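Local coordinates for aromatic amino acid beta-eliminating lyase/threonine aldolase (Exiguobacterium sibiricum, PDB 3LWS), which is a member of the beta-eliminating lyase family, in the clan of pyridoxal-phosphate-dependent aminotransferase-like proteins, and carries covalently bound pyridoxal phosphate, at residues 27-32 with 248-253; 39-44 with 237-242; 47-52 with 242-247; 51-56 with 64-69. One frame throughout, in Å; residues are numbered along the deposited sequence.

Contact 1. Residues 27-32 with 248-253; sequences LKTAFA and DYYYEL
Ala30 and Thr29 meet Tyr249 and Tyr250 where helices 24-31 and 241-254 pass at 80°, their local axes 10.0 Å apart. The main ring contact is of CH-pi type: Ala30 CA sits over one face of the Tyr249 ring, 4.0 Å from its centroid. With its CG anti to the backbone N (chi1 179°), Tyr249 holds that face against the turn around Ala30, and its hydroxyl end reaches Thr29, whose CG2 lies 3.5 Å from Tyr249 OH. Two apolar touches follow: Ala30 CB rests against Tyr249 CB and, at 3.9 Å, against Tyr250 CE2. Thr29 CB makes a van der Waals contact with Tyr250 OH. The polar groups turn to carbonyls of the preceding turn of helix 24-31: Tyr250 OH bonds to Val26 O and Thr29 OG1 to Gly25 O. Across the two segments cohesion is dispersive, two tyrosine side chains closing on an alanine whose small side chain probably allows its CA to approach a ring, with polar fixing supplied just upstream.

Contact 2. Residues 39-44 with 237-242; sequences ASDQYG and LISLYP
Ile238 and Asp41 have the most surface buried here, followed by Tyr43. The Tyr43 ring crosses the Ile238 side chain, with Ile238 CA over one ring face in a CH-pi contact, 3.8 Å from the centroid. Ile238 CB lies 3.6 Å from Tyr43 CE1, and CD1 extends to the hydroxyl end. The backbones also join: Tyr43 N donates to Ile238 O at 3.1 Å, the donor tilted 31° from the carbonyl plane, and Gln42 CA directs a C-H to the same oxygen.

Asp41 grips the start of helix 241-254. Its chi1 of 58° places CG between the backbone N and carbonyl carbon, from where OD2 accepts a nearly straight bond from Leu240 N (2.7 Å, 173°) on its syn lone pair. OD1 takes a weak one from Tyr241 N and lies at the edge of the Tyr241 ring. Negative charge beside this helix start would probably be stabilised by the dipole. A water donates to both Asp41 OD2 and Leu237 O and accepts weakly from Gly44 N, so it links the two segments through solvent.

The contact thus joins the short, weakly bonded strand 41-42, paired with strand 45-46, to the turn entering helix 241-254, at the dimer interface: Tyr43 OH bonds to Tyr205 OH of the second subunit and Ile238 packs on Ile211 of that subunit.

Contact 3. Residues 47-52 with 242-247; sequences AIIEPF and PYIVSA
Ile49 and Ile244 mark the nearest backbone approach of the two segments, 6.9 Å between CA atoms, where the first turn of helix 49-60 faces the early turns of helix 241-254. Ile48 occupies the N-cap position, and its O accepts the backbone bond from Phe52 N.

Ile244 is the centre of the side-chain packing, its two branches serving different neighbours. CG2, anti to the backbone N, comes obliquely onto the Phe52 ring at its root, 3.4 Å from Phe52 CG, and also meets Ile48 CG2 at 3.7 Å. The other branch ends in CD1, which lies against Ile49 CG1 at 3.8 Å. One helical turn further on, Ala247 CB touches the far end of the same ring, at Phe52 CZ (4.0 Å), so Ile244 and Ala247 meet the phenyl group near opposite ends. Ile48 CD1 adds a looser touch on Val245 CG2. All of these cross-segment contacts are apolar.

Around this core, Phe31 of helix 24-31 packs on Val245, strand 64-68 brings Phe67 against Ile244, and Phe204 meets the Phe52 ring edge-to-face. Helix 241-254 therefore lies between helices 24-31 and 49-60, with Tyr243 facing its counterpart of the second subunit.

Contact 4. Residues 51-56 with 64-69; sequences PFEQKF and DAVFFP
Phe52 and Phe67 form an offset edge-to-face pair: the edge of Phe67 is directed toward the face of Phe52, with centroids 5.5 Å apart and planes at 82°. The touching carbons are Phe67 CD1 and Phe52 CE1, 3.6 Å apart. Phe56 CD2, one turn along the same helix, lies over the opposite face of the Phe52 ring from Phe67, while Phe52 O lies in plane at the edge of the Phe56 ring.

Glu53 runs along the strand backbone. Its CG is anti to the carbonyl carbon and the chain beyond is extended, which carries OE2 to Phe67 N for a nearly straight bond of 2.8 Å at 171°. The N-H meets OE2 on the anti side, 31° out of the carboxylate plane. The other oxygen, OE1, makes a salt bridge to Arg227, which also pairs with Asp64 OD2; this shared arginine would be expected to offset the charges of the two acids. The helix comes close to the strand at Ala65, consistent with its small side chain: Ala65 CB lies 3.5 Å from Glu53 O, and Glu53 CB lies 3.2 Å from Ala65 O.

Helix 49-60 packs in this way on strand 64-68, an outermost strand, within this chain, of the mixed sheet. Such a helix-on-sheet layer belongs to the alpha/beta large domain of fold-type I PLP-dependent proteins.

How the contacts relate
From the N terminus, helix 24-31 enters contact 1, which closes the longest loop by returning to helix 241-254 more than 200 residues later. Contacts 2, 3 and 4 all fall within it. The chain then passes through 39-44 and 47-52, whose partners, 237-242 and 242-247, follow in the same order, so contacts 2 and 3 cross and share Pro242. Contact 4 closes only a short helix-to-strand connection and lies within the loop of contact 2; it shares Pro51 and Phe52 with contact 3. Lys55 adds salt bridges from helix 49-60 to Asp248 and Glu252. Together the four contacts bind helix 241-254 to the N-terminal segments and to the sheet edge, beside the second subunit.

Contact 1. Residues 27-32 with 248-253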
loop_
_atom_site.group_PDB
_atom_site.type_symbol
_atom_site.label_atom_id
_atom_site.label_comp_id
_atom_site.label_asym_id
_atom_site.label_seq_id
_atom_site.Cartn_x
_atom_site.Cartn_y
_atom_site.Cartn_z
ATOM N N LEU A 27 10.667 -1.015 -12.186
ATOM C CA LEU A 27 9.909 0.261 -12.090
ATOM C C LEU A 27 10.481 1.254 -13.079
ATOM O O LEU A 27 9.737 1.779 -13.882
ATOM C CB LEU A 27 9.889 0.850 -10.665
ATOM C CG LEU A 27 9.010 2.085 -10.332
ATOM C CD1 LEU A 27 7.506 1.839 -10.430
ATOM C CD2 LEU A 27 9.338 2.584 -8.925
ATOM N N LYS A 28 11.811 1.436 -13.103
ATOM C CA LYS A 28 12.391 2.408 -14.034
ATOM C C LYS A 28 12.010 2.118 -15.481
ATOM O O LYS A 28 11.645 3.022 -16.199
ATOM C CB LYS A 28 13.896 2.592 -13.844
ATOM C CG LYS A 28 14.241 3.230 -12.485
ATOM C CD LYS A 28 15.719 3.507 -12.307
ATOM C CE LYS A 28 16.225 4.579 -13.233
ATOM N NZ LYS A 28 17.469 5.203 -12.778
ATOM N N THR A 29 12.003 0.865 -15.880
ATOM C CA THR A 29 11.596 0.537 -17.224
ATOM C C THR A 29 10.135 0.937 -17.497
ATOM O O THR A 29 9.855 1.507 -18.537
ATOM C CB THR A 29 11.771 -0.919 -17.553
ATOM O OG1 THR A 29 13.147 -1.264 -17.439
ATOM C CG2 THR A 29 11.294 -1.198 -18.989
ATOM N N ALA A 30 9.216 0.637 -16.581
ATOM C CA ALA A 30 7.792 1.025 -16.769
ATOM C C ALA A 30 7.608 2.554 -16.927
ATOM O O ALA A 30 6.702 3.039 -17.598
ATOM C CB ALA A 30 6.940 0.507 -15.567
ATOM N N PHE A 31 8.460 3.327 -16.276
ATOM C CA PHE A 31 8.329 4.785 -16.276
ATOM C C PHE A 31 9.149 5.578 -17.325
ATOM O O PHE A 31 8.886 6.789 -17.550
ATOM C CB PHE A 31 8.640 5.301 -14.890
ATOM C CG PHE A 31 7.459 5.243 -13.975
ATOM C CD1 PHE A 31 7.124 4.060 -13.324
ATOM C CD2 PHE A 31 6.684 6.373 -13.769
ATOM C CE1 PHE A 31 6.026 4.001 -12.479
ATOM C CE2 PHE A 31 5.587 6.317 -12.943
ATOM C CZ PHE A 31 5.262 5.122 -12.293
ATOM N N ALA A 32 10.096 4.913 -17.968
ATOM C CA ALA A 32 11.115 5.610 -18.795
ATOM C C ALA A 32 10.547 6.490 -19.916
ATOM O O ALA A 32 11.190 7.447 -20.346
ATOM C CB ALA A 32 12.164 4.590 -19.343
ATOM N N ASP A 248 -0.029 -1.467 -15.537
ATOM C CA ASP A 248 -0.529 -1.335 -16.902
ATOM C C ASP A 248 0.538 -1.618 -17.955
ATOM O O ASP A 248 0.250 -2.297 -18.932
ATOM C CB ASP A 248 -1.083 0.085 -17.128
ATOM C CG ASP A 248 -2.235 0.117 -18.122
ATOM O OD1 ASP A 248 -2.754 -0.940 -18.500
ATOM O OD2 ASP A 248 -2.638 1.206 -18.490
ATOM N N TYR A 249 1.751 -1.094 -17.748
ATOM C CA TYR A 249 2.891 -1.372 -18.628
ATOM C C TYR A 249 3.201 -2.850 -18.757
ATOM O O TYR A 249 3.437 -3.319 -19.879
ATOM C CB TYR A 249 4.171 -0.672 -18.148
ATOM C CG TYR A 249 5.394 -0.938 -19.011
ATOM C CD1 TYR A 249 5.760 -0.065 -20.025
ATOM C CD2 TYR A 249 6.210 -2.042 -18.790
ATOM C CE1 TYR A 249 6.870 -0.322 -20.840
ATOM C CE2 TYR A 249 7.344 -2.292 -19.607
ATOM C CZ TYR A 249 7.650 -1.413 -20.616
ATOM O OH TYR A 249 8.752 -1.633 -21.395
ATOM N N TYR A 250 3.271 -3.583 -17.628
ATOM C CA TYR A 250 3.598 -5.034 -17.725
ATOM C C TYR A 250 2.417 -5.816 -18.254
ATOM O O TYR A 250 2.592 -6.838 -18.913
ATOM C CB TYR A 250 4.202 -5.575 -16.420
ATOM C CG TYR A 250 5.579 -4.980 -16.251
ATOM C CD1 TYR A 250 6.628 -5.368 -17.079
ATOM C CD2 TYR A 250 5.830 -3.990 -15.317
ATOM C CE1 TYR A 250 7.859 -4.800 -16.973
ATOM C CE2 TYR A 250 7.069 -3.421 -15.205
ATOM C CZ TYR A 250 8.067 -3.811 -16.039
ATOM O OH TYR A 250 9.313 -3.259 -15.913
ATOM N N TYR A 251 1.209 -5.312 -18.003
ATOM C CA TYR A 251 0.023 -5.880 -18.631
ATOM C C TYR A 251 0.125 -5.751 -20.158
ATOM O O TYR A 251 0.024 -6.751 -20.871
ATOM C CB TYR A 251 -1.281 -5.251 -18.106
ATOM C CG TYR A 251 -2.488 -5.753 -18.847
ATOM C CD1 TYR A 251 -3.064 -6.981 -18.526
ATOM C CD2 TYR A 251 -3.022 -5.036 -19.923
ATOM C CE1 TYR A 251 -4.162 -7.468 -19.223
ATOM C CE2 TYR A 251 -4.132 -5.527 -20.630
ATOM C CZ TYR A 251 -4.688 -6.736 -20.282
ATOM O OH TYR A 251 -5.775 -7.227 -20.957
ATOM N N GLU A 252 0.343 -4.539 -20.661
ATOM C CA GLU A 252 0.432 -4.373 -22.106
ATOM C C GLU A 252 1.585 -5.197 -22.667
ATOM O O GLU A 252 1.402 -5.872 -23.695
ATOM C CB GLU A 252 0.536 -2.891 -22.497
ATOM C CG GLU A 252 -0.737 -2.147 -22.240
ATOM C CD GLU A 252 -1.921 -2.690 -23.031
ATOM O OE1 GLU A 252 -1.720 -3.119 -24.191
ATOM O OE2 GLU A 252 -3.039 -2.707 -22.491
ATOM N N LEU A 253 2.707 -5.255 -21.937
ATOM C CA LEU A 253 3.877 -6.037 -22.368
ATOM C C LEU A 253 3.633 -7.545 -22.460
ATOM O O LEU A 253 4.092 -8.185 -23.398
ATOM C CB LEU A 253 5.067 -5.790 -21.448
ATOM C CG LEU A 253 6.441 -6.400 -21.825
ATOM C CD1 LEU A 253 7.104 -5.615 -22.992
ATOM C CD2 LEU A 253 7.373 -6.438 -20.608
#

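Contact 2. Residues 39-44 with 237-242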
loop_
_atom_site.group_PDB
_atom_site.type_symbol
_atom_site.label_atom_id
_atom_site.label_comp_id
_atom_site.label_asym_id
_atom_site.label_seq_id
_atom_site.Cartn_x
_atom_site.Cartn_y
_atom_site.Cartn_z
ATOM N N ALA A 39 -0.076 14.079 -14.215
ATOM C CA ALA A 39 -0.604 14.275 -12.864
ATOM C C ALA A 39 -0.864 12.935 -12.165
ATOM O O ALA A 39 -1.315 11.943 -12.760
ATOM C CB ALA A 39 -1.906 15.174 -12.848
ATOM N N SER A 40 -0.596 12.933 -10.879
ATOM C CA SER A 40 -0.815 11.780 -10.051
ATOM C C SER A 40 -2.273 11.605 -9.830
ATOM O O SER A 40 -3.031 12.554 -9.913
ATOM C CB SER A 40 -0.155 11.967 -8.696
ATOM O OG SER A 40 -0.665 11.031 -7.745
ATOM N N ASP A 41 -2.641 10.375 -9.486
ATOM C CA ASP A 41 -3.928 10.080 -8.889
ATOM C C ASP A 41 -4.040 10.809 -7.553
ATOM O O ASP A 41 -3.042 11.323 -7.021
ATOM C CB ASP A 41 -4.110 8.558 -8.715
ATOM C CG ASP A 41 -3.006 7.917 -7.855
ATOM O OD1 ASP A 41 -1.795 8.194 -8.093
ATOM O OD2 ASP A 41 -3.340 7.153 -6.915
ATOM N N GLN A 42 -5.260 10.899 -7.011
ATOM C CA GLN A 42 -5.421 11.481 -5.673
ATOM C C GLN A 42 -6.492 10.769 -4.850
ATOM O O GLN A 42 -7.683 10.779 -5.178
ATOM C CB GLN A 42 -5.682 12.987 -5.721
ATOM C CG GLN A 42 -5.591 13.637 -4.357
ATOM C CD GLN A 42 -5.292 15.139 -4.397
ATOM O OE1 GLN A 42 -4.334 15.572 -5.034
ATOM N NE2 GLN A 42 -6.097 15.924 -3.682
ATOM N N TYR A 43 -6.029 10.150 -3.777
ATOM C CA TYR A 43 -6.862 9.343 -2.878
ATOM C C TYR A 43 -8.005 8.606 -3.589
ATOM O O TYR A 43 -9.177 8.726 -3.200
ATOM C CB TYR A 43 -7.437 10.194 -1.740
ATOM C CG TYR A 43 -6.429 10.894 -0.880
ATOM C CD1 TYR A 43 -5.641 10.184 0.035
ATOM C CD2 TYR A 43 -6.273 12.301 -0.952
ATOM C CE1 TYR A 43 -4.726 10.828 0.824
ATOM C CE2 TYR A 43 -5.337 12.950 -0.174
ATOM C CZ TYR A 43 -4.574 12.212 0.713
ATOM O OH TYR A 43 -3.686 12.860 1.498
ATOM N N GLY A 44 -7.640 7.830 -4.604
ATOM C CA GLY A 44 -8.543 6.840 -5.196
ATOM C C GLY A 44 -9.360 7.330 -6.376
ATOM O O GLY A 44 -10.218 6.596 -6.870
ATOM N N LEU A 237 -4.105 5.298 -0.617
ATOM C CA LEU A 237 -2.934 6.141 -0.560
ATOM C C LEU A 237 -3.225 7.375 -1.416
ATOM O O LEU A 237 -3.970 7.301 -2.404
ATOM C CB LEU A 237 -1.680 5.394 -1.066
ATOM C CG LEU A 237 -0.930 4.595 0.017
ATOM C CD1 LEU A 237 -1.839 3.654 0.794
ATOM C CD2 LEU A 237 0.292 3.828 -0.529
ATOM N N ILE A 238 -2.633 8.500 -1.043
ATOM C CA ILE A 238 -2.715 9.697 -1.897
ATOM C C ILE A 238 -2.300 9.393 -3.336
ATOM O O ILE A 238 -2.955 9.887 -4.271
ATOM C CB ILE A 238 -1.855 10.871 -1.356
ATOM C CG1 ILE A 238 -2.038 12.109 -2.252
ATOM C CG2 ILE A 238 -0.371 10.427 -1.153
ATOM C CD1 ILE A 238 -1.872 13.423 -1.534
ATOM N N SER A 239 -1.229 8.587 -3.499
ATOM C CA SER A 239 -0.631 8.296 -4.817
ATOM C C SER A 239 -0.302 6.785 -4.956
ATOM O O SER A 239 0.599 6.283 -4.311
ATOM C CB SER A 239 0.663 9.108 -5.032
ATOM O OG SER A 239 0.454 10.496 -5.142
ATOM N N LEU A 240 -1.093 6.077 -5.751
ATOM C CA LEU A 240 -0.850 4.697 -6.105
ATOM C C LEU A 240 -0.368 4.539 -7.554
ATOM O O LEU A 240 -0.270 3.397 -8.029
ATOM C CB LEU A 240 -2.113 3.860 -5.886
ATOM C CG LEU A 240 -2.503 3.467 -4.472
ATOM C CD1 LEU A 240 -3.835 2.722 -4.499
ATOM C CD2 LEU A 240 -1.463 2.605 -3.795
ATOM N N TYR A 241 -0.075 5.651 -8.257
ATOM C CA TYR A 241 0.423 5.549 -9.636
ATOM C C TYR A 241 1.696 4.692 -9.771
ATOM O O TYR A 241 1.796 3.940 -10.730
ATOM C CB TYR A 241 0.632 6.929 -10.325
ATOM C CG TYR A 241 1.742 7.811 -9.776
ATOM C CD1 TYR A 241 3.061 7.715 -10.252
ATOM C CD2 TYR A 241 1.478 8.767 -8.815
ATOM C CE1 TYR A 241 4.083 8.511 -9.730
ATOM C CE2 TYR A 241 2.483 9.599 -8.327
ATOM C CZ TYR A 241 3.772 9.462 -8.791
ATOM O OH TYR A 241 4.724 10.300 -8.315
ATOM N N PRO A 242 2.641 4.762 -8.799
ATOM C CA PRO A 242 3.844 3.969 -9.017
ATOM C C PRO A 242 3.550 2.482 -9.281
ATOM O O PRO A 242 4.286 1.835 -10.058
ATOM C CB PRO A 242 4.655 4.185 -7.727
ATOM C CG PRO A 242 4.190 5.465 -7.196
ATOM C CD PRO A 242 2.692 5.438 -7.487
HETATM O O HOH W 1 -5.051 6.533 -4.942
#

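Contact 3. Residues 47-52 with 242-247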
loop_
_atom_site.group_PDB
_atom_site.type_symbol
_atom_site.label_atom_id
_atom_site.label_comp_id
_atom_site.label_asym_id
_atom_site.label_seq_id
_atom_site.Cartn_x
_atom_site.Cartn_y
_atom_site.Cartn_z
ATOM N N ALA A 47 -6.533 11.390 -12.036
ATOM C CA ALA A 47 -5.724 10.909 -13.140
ATOM C C ALA A 47 -5.168 9.519 -12.853
ATOM O O ALA A 47 -4.921 9.198 -11.707
ATOM C CB ALA A 47 -4.586 11.851 -13.382
ATOM N N ILE A 48 -4.981 8.742 -13.924
ATOM C CA ILE A 48 -4.291 7.456 -13.940
ATOM C C ILE A 48 -5.195 6.360 -13.399
ATOM O O ILE A 48 -5.532 5.412 -14.123
ATOM C CB ILE A 48 -2.876 7.489 -13.200
ATOM C CG1 ILE A 48 -1.906 8.488 -13.839
ATOM C CG2 ILE A 48 -2.221 6.147 -13.250
ATOM C CD1 ILE A 48 -0.540 8.589 -13.084
ATOM N N ILE A 49 -5.592 6.488 -12.142
ATOM C CA ILE A 49 -6.398 5.472 -11.474
ATOM C C ILE A 49 -7.787 5.273 -12.126
ATOM O O ILE A 49 -8.182 4.129 -12.346
ATOM C CB ILE A 49 -6.533 5.760 -9.948
ATOM C CG1 ILE A 49 -7.076 4.517 -9.219
ATOM C CG2 ILE A 49 -7.389 7.005 -9.710
ATOM C CD1 ILE A 49 -6.830 4.474 -7.669
ATOM N N GLU A 50 -8.502 6.350 -12.466
ATOM C CA GLU A 50 -9.842 6.174 -13.069
ATOM C C GLU A 50 -9.825 5.484 -14.406
ATOM O O GLU A 50 -10.574 4.555 -14.581
ATOM C CB GLU A 50 -10.687 7.456 -13.128
ATOM C CG GLU A 50 -11.044 7.934 -11.777
ATOM C CD GLU A 50 -12.079 9.047 -11.735
ATOM O OE1 GLU A 50 -13.165 8.850 -12.314
ATOM O OE2 GLU A 50 -11.819 10.071 -11.053
ATOM N N PRO A 51 -8.958 5.903 -15.335
ATOM C CA PRO A 51 -8.866 5.172 -16.597
ATOM C C PRO A 51 -8.404 3.699 -16.440
ATOM O O PRO A 51 -8.905 2.810 -17.152
ATOM C CB PRO A 51 -7.822 5.978 -17.386
ATOM C CG PRO A 51 -7.885 7.307 -16.864
ATOM C CD PRO A 51 -8.233 7.185 -15.410
ATOM N N PHE A 52 -7.485 3.436 -15.507
ATOM C CA PHE A 52 -7.014 2.069 -15.286
ATOM C C PHE A 52 -8.147 1.195 -14.777
ATOM O O PHE A 52 -8.313 0.059 -15.228
ATOM C CB PHE A 52 -5.818 2.032 -14.323
ATOM C CG PHE A 52 -5.216 0.676 -14.146
ATOM C CD1 PHE A 52 -5.694 -0.194 -13.161
ATOM C CD2 PHE A 52 -4.159 0.268 -14.925
ATOM C CE1 PHE A 52 -5.144 -1.441 -12.990
ATOM C CE2 PHE A 52 -3.588 -0.982 -14.739
ATOM C CZ PHE A 52 -4.082 -1.843 -13.768
ATOM N N PRO A 242 2.641 4.762 -8.799
ATOM C CA PRO A 242 3.844 3.969 -9.017
ATOM C C PRO A 242 3.550 2.482 -9.281
ATOM O O PRO A 242 4.286 1.835 -10.058
ATOM C CB PRO A 242 4.655 4.185 -7.727
ATOM C CG PRO A 242 4.190 5.465 -7.196
ATOM C CD PRO A 242 2.692 5.438 -7.487
ATOM N N TYR A 243 2.467 1.968 -8.683
ATOM C CA TYR A 243 2.021 0.632 -8.989
ATOM C C TYR A 243 1.064 0.559 -10.148
ATOM O O TYR A 243 1.055 -0.458 -10.800
ATOM C CB TYR A 243 1.363 -0.042 -7.803
ATOM C CG TYR A 243 2.271 -0.157 -6.627
ATOM C CD1 TYR A 243 3.417 -0.944 -6.670
ATOM C CD2 TYR A 243 1.978 0.495 -5.448
ATOM C CE1 TYR A 243 4.254 -1.053 -5.563
ATOM C CE2 TYR A 243 2.800 0.374 -4.340
ATOM C CZ TYR A 243 3.938 -0.384 -4.404
ATOM O OH TYR A 243 4.754 -0.503 -3.282
ATOM N N ILE A 244 0.272 1.603 -10.417
ATOM C CA ILE A 244 -0.706 1.528 -11.522
ATOM C C ILE A 244 -0.066 1.648 -12.901
ATOM O O ILE A 244 -0.419 0.915 -13.821
ATOM C CB ILE A 244 -1.839 2.580 -11.376
ATOM C CG1 ILE A 244 -2.643 2.328 -10.103
ATOM C CG2 ILE A 244 -2.831 2.519 -12.531
ATOM C CD1 ILE A 244 -3.506 3.479 -9.750
ATOM N N VAL A 245 0.871 2.563 -13.041
ATOM C CA VAL A 245 1.564 2.788 -14.311
ATOM C C VAL A 245 2.374 1.525 -14.659
ATOM O O VAL A 245 2.325 1.015 -15.798
ATOM C CB VAL A 245 2.541 3.963 -14.170
ATOM C CG1 VAL A 245 3.491 4.032 -15.358
ATOM C CG2 VAL A 245 1.788 5.324 -13.894
ATOM N N SER A 246 3.122 1.032 -13.666
ATOM C CA SER A 246 3.909 -0.189 -13.852
ATOM C C SER A 246 3.011 -1.377 -14.164
ATOM O O SER A 246 3.279 -2.093 -15.131
ATOM C CB SER A 246 4.848 -0.459 -12.684
ATOM O OG SER A 246 4.188 -0.464 -11.419
ATOM N N ALA A 247 1.911 -1.537 -13.409
ATOM C CA ALA A 247 0.922 -2.604 -13.636
ATOM C C ALA A 247 0.405 -2.629 -15.059
ATOM O O ALA A 247 0.418 -3.669 -15.736
ATOM C CB ALA A 247 -0.267 -2.429 -12.656
#

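Contact 4. Residues 51-56 with 64-69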
loop_
_atom_site.group_PDB
_atom_site.type_symbol
_atom_site.label_atom_id
_atom_site.label_comp_id
_atom_site.label_asym_id
_atom_site.label_seq_id
_atom_site.Cartn_x
_atom_site.Cartn_y
_atom_site.Cartn_z
ATOM N N PRO A 51 -8.958 5.903 -15.335
ATOM C CA PRO A 51 -8.866 5.172 -16.597
ATOM C C PRO A 51 -8.404 3.699 -16.440
ATOM O O PRO A 51 -8.905 2.810 -17.152
ATOM C CB PRO A 51 -7.822 5.978 -17.386
ATOM C CG PRO A 51 -7.885 7.307 -16.864
ATOM C CD PRO A 51 -8.233 7.185 -15.410
ATOM N N PHE A 52 -7.485 3.436 -15.507
ATOM C CA PHE A 52 -7.014 2.069 -15.286
ATOM C C PHE A 52 -8.147 1.195 -14.777
ATOM O O PHE A 52 -8.313 0.059 -15.228
ATOM C CB PHE A 52 -5.818 2.032 -14.323
ATOM C CG PHE A 52 -5.216 0.676 -14.146
ATOM C CD1 PHE A 52 -5.694 -0.194 -13.161
ATOM C CD2 PHE A 52 -4.159 0.268 -14.925
ATOM C CE1 PHE A 52 -5.144 -1.441 -12.990
ATOM C CE2 PHE A 52 -3.588 -0.982 -14.739
ATOM C CZ PHE A 52 -4.082 -1.843 -13.768
ATOM N N GLU A 53 -8.917 1.739 -13.838
ATOM C CA GLU A 53 -10.008 1.017 -13.250
ATOM C C GLU A 53 -11.062 0.719 -14.332
ATOM O O GLU A 53 -11.526 -0.397 -14.438
ATOM C CB GLU A 53 -10.558 1.791 -12.051
ATOM C CG GLU A 53 -9.686 1.708 -10.785
ATOM C CD GLU A 53 -10.278 2.430 -9.542
ATOM O OE1 GLU A 53 -11.270 3.203 -9.653
ATOM O OE2 GLU A 53 -9.747 2.190 -8.442
ATOM N N GLN A 54 -11.407 1.697 -15.168
ATOM C CA GLN A 54 -12.410 1.467 -16.262
ATOM C C GLN A 54 -11.927 0.410 -17.259
ATOM O O GLN A 54 -12.680 -0.489 -17.656
ATOM C CB GLN A 54 -12.680 2.780 -17.003
ATOM C CG GLN A 54 -13.295 3.858 -16.105
ATOM C CD GLN A 54 -13.300 5.260 -16.751
ATOM O OE1 GLN A 54 -12.707 5.482 -17.822
ATOM N NE2 GLN A 54 -13.982 6.210 -16.088
ATOM N N LYS A 55 -10.660 0.529 -17.652
ATOM C CA LYS A 55 -9.993 -0.434 -18.507
ATOM C C LYS A 55 -10.203 -1.864 -18.041
ATOM O O LYS A 55 -10.664 -2.725 -18.807
ATOM C CB LYS A 55 -8.484 -0.115 -18.578
ATOM C CG LYS A 55 -7.669 -1.100 -19.397
ATOM C CD LYS A 55 -6.269 -0.601 -19.615
ATOM C CE LYS A 55 -5.505 -1.551 -20.526
ATOM N NZ LYS A 55 -4.122 -1.107 -20.834
ATOM N N PHE A 56 -9.881 -2.110 -16.775
ATOM C CA PHE A 56 -10.011 -3.423 -16.226
ATOM C C PHE A 56 -11.423 -3.768 -15.778
ATOM O O PHE A 56 -11.748 -4.935 -15.746
ATOM C CB PHE A 56 -8.940 -3.675 -15.168
ATOM C CG PHE A 56 -7.617 -3.924 -15.785
ATOM C CD1 PHE A 56 -7.303 -5.161 -16.260
ATOM C CD2 PHE A 56 -6.757 -2.872 -16.046
ATOM C CE1 PHE A 56 -6.104 -5.381 -16.902
ATOM C CE2 PHE A 56 -5.570 -3.072 -16.699
ATOM C CZ PHE A 56 -5.243 -4.321 -17.131
ATOM N N ASP A 64 -17.673 -2.131 -12.604
ATOM C CA ASP A 64 -16.692 -1.197 -12.060
ATOM C C ASP A 64 -15.487 -2.045 -11.561
ATOM O O ASP A 64 -15.589 -3.270 -11.488
ATOM C CB ASP A 64 -17.376 -0.389 -10.954
ATOM C CG ASP A 64 -16.580 0.842 -10.499
ATOM O OD1 ASP A 64 -15.605 1.250 -11.145
ATOM O OD2 ASP A 64 -16.977 1.424 -9.460
ATOM N N ALA A 65 -14.350 -1.406 -11.298
ATOM C CA ALA A 65 -13.180 -2.093 -10.735
ATOM C C ALA A 65 -12.443 -1.125 -9.841
ATOM O O ALA A 65 -12.488 0.090 -10.072
ATOM C CB ALA A 65 -12.264 -2.644 -11.841
ATOM N N VAL A 66 -11.781 -1.650 -8.806
ATOM C CA VAL A 66 -11.129 -0.817 -7.789
ATOM C C VAL A 66 -9.673 -1.285 -7.684
ATOM O O VAL A 66 -9.400 -2.496 -7.499
ATOM C CB VAL A 66 -11.809 -0.944 -6.403
ATOM C CG1 VAL A 66 -11.198 0.063 -5.352
ATOM C CG2 VAL A 66 -13.320 -0.742 -6.501
ATOM N N PHE A 67 -8.747 -0.338 -7.816
ATOM C CA PHE A 67 -7.344 -0.661 -7.684
ATOM C C PHE A 67 -6.983 -0.747 -6.204
ATOM O O PHE A 67 -7.176 0.205 -5.476
ATOM C CB PHE A 67 -6.437 0.395 -8.349
ATOM C CG PHE A 67 -4.991 -0.054 -8.460
ATOM C CD1 PHE A 67 -4.574 -0.811 -9.543
ATOM C CD2 PHE A 67 -4.079 0.259 -7.485
ATOM C CE1 PHE A 67 -3.252 -1.265 -9.638
ATOM C CE2 PHE A 67 -2.761 -0.163 -7.581
ATOM C CZ PHE A 67 -2.346 -0.913 -8.659
ATOM N N PHE A 68 -6.422 -1.875 -5.781
ATOM C CA PHE A 68 -5.951 -2.044 -4.406
ATOM C C PHE A 68 -4.422 -2.243 -4.373
ATOM O O PHE A 68 -3.853 -2.781 -5.314
ATOM C CB PHE A 68 -6.608 -3.273 -3.783
ATOM C CG PHE A 68 -7.964 -3.015 -3.197
ATOM C CD1 PHE A 68 -9.096 -3.008 -4.001
ATOM C CD2 PHE A 68 -8.123 -2.861 -1.833
ATOM C CE1 PHE A 68 -10.401 -2.785 -3.417
ATOM C CE2 PHE A 68 -9.413 -2.673 -1.257
ATOM C CZ PHE A 68 -10.540 -2.624 -2.059
ATOM N N PRO A 69 -3.755 -1.812 -3.288
ATOM C CA PRO A 69 -2.325 -2.114 -3.082
ATOM C C PRO A 69 -1.982 -3.596 -3.000
ATOM O O PRO A 69 -0.875 -4.003 -3.419
ATOM C CB PRO A 69 -2.011 -1.450 -1.739
ATOM C CG PRO A 69 -3.288 -1.078 -1.160
ATOM C CD PRO A 69 -4.262 -0.905 -2.251
#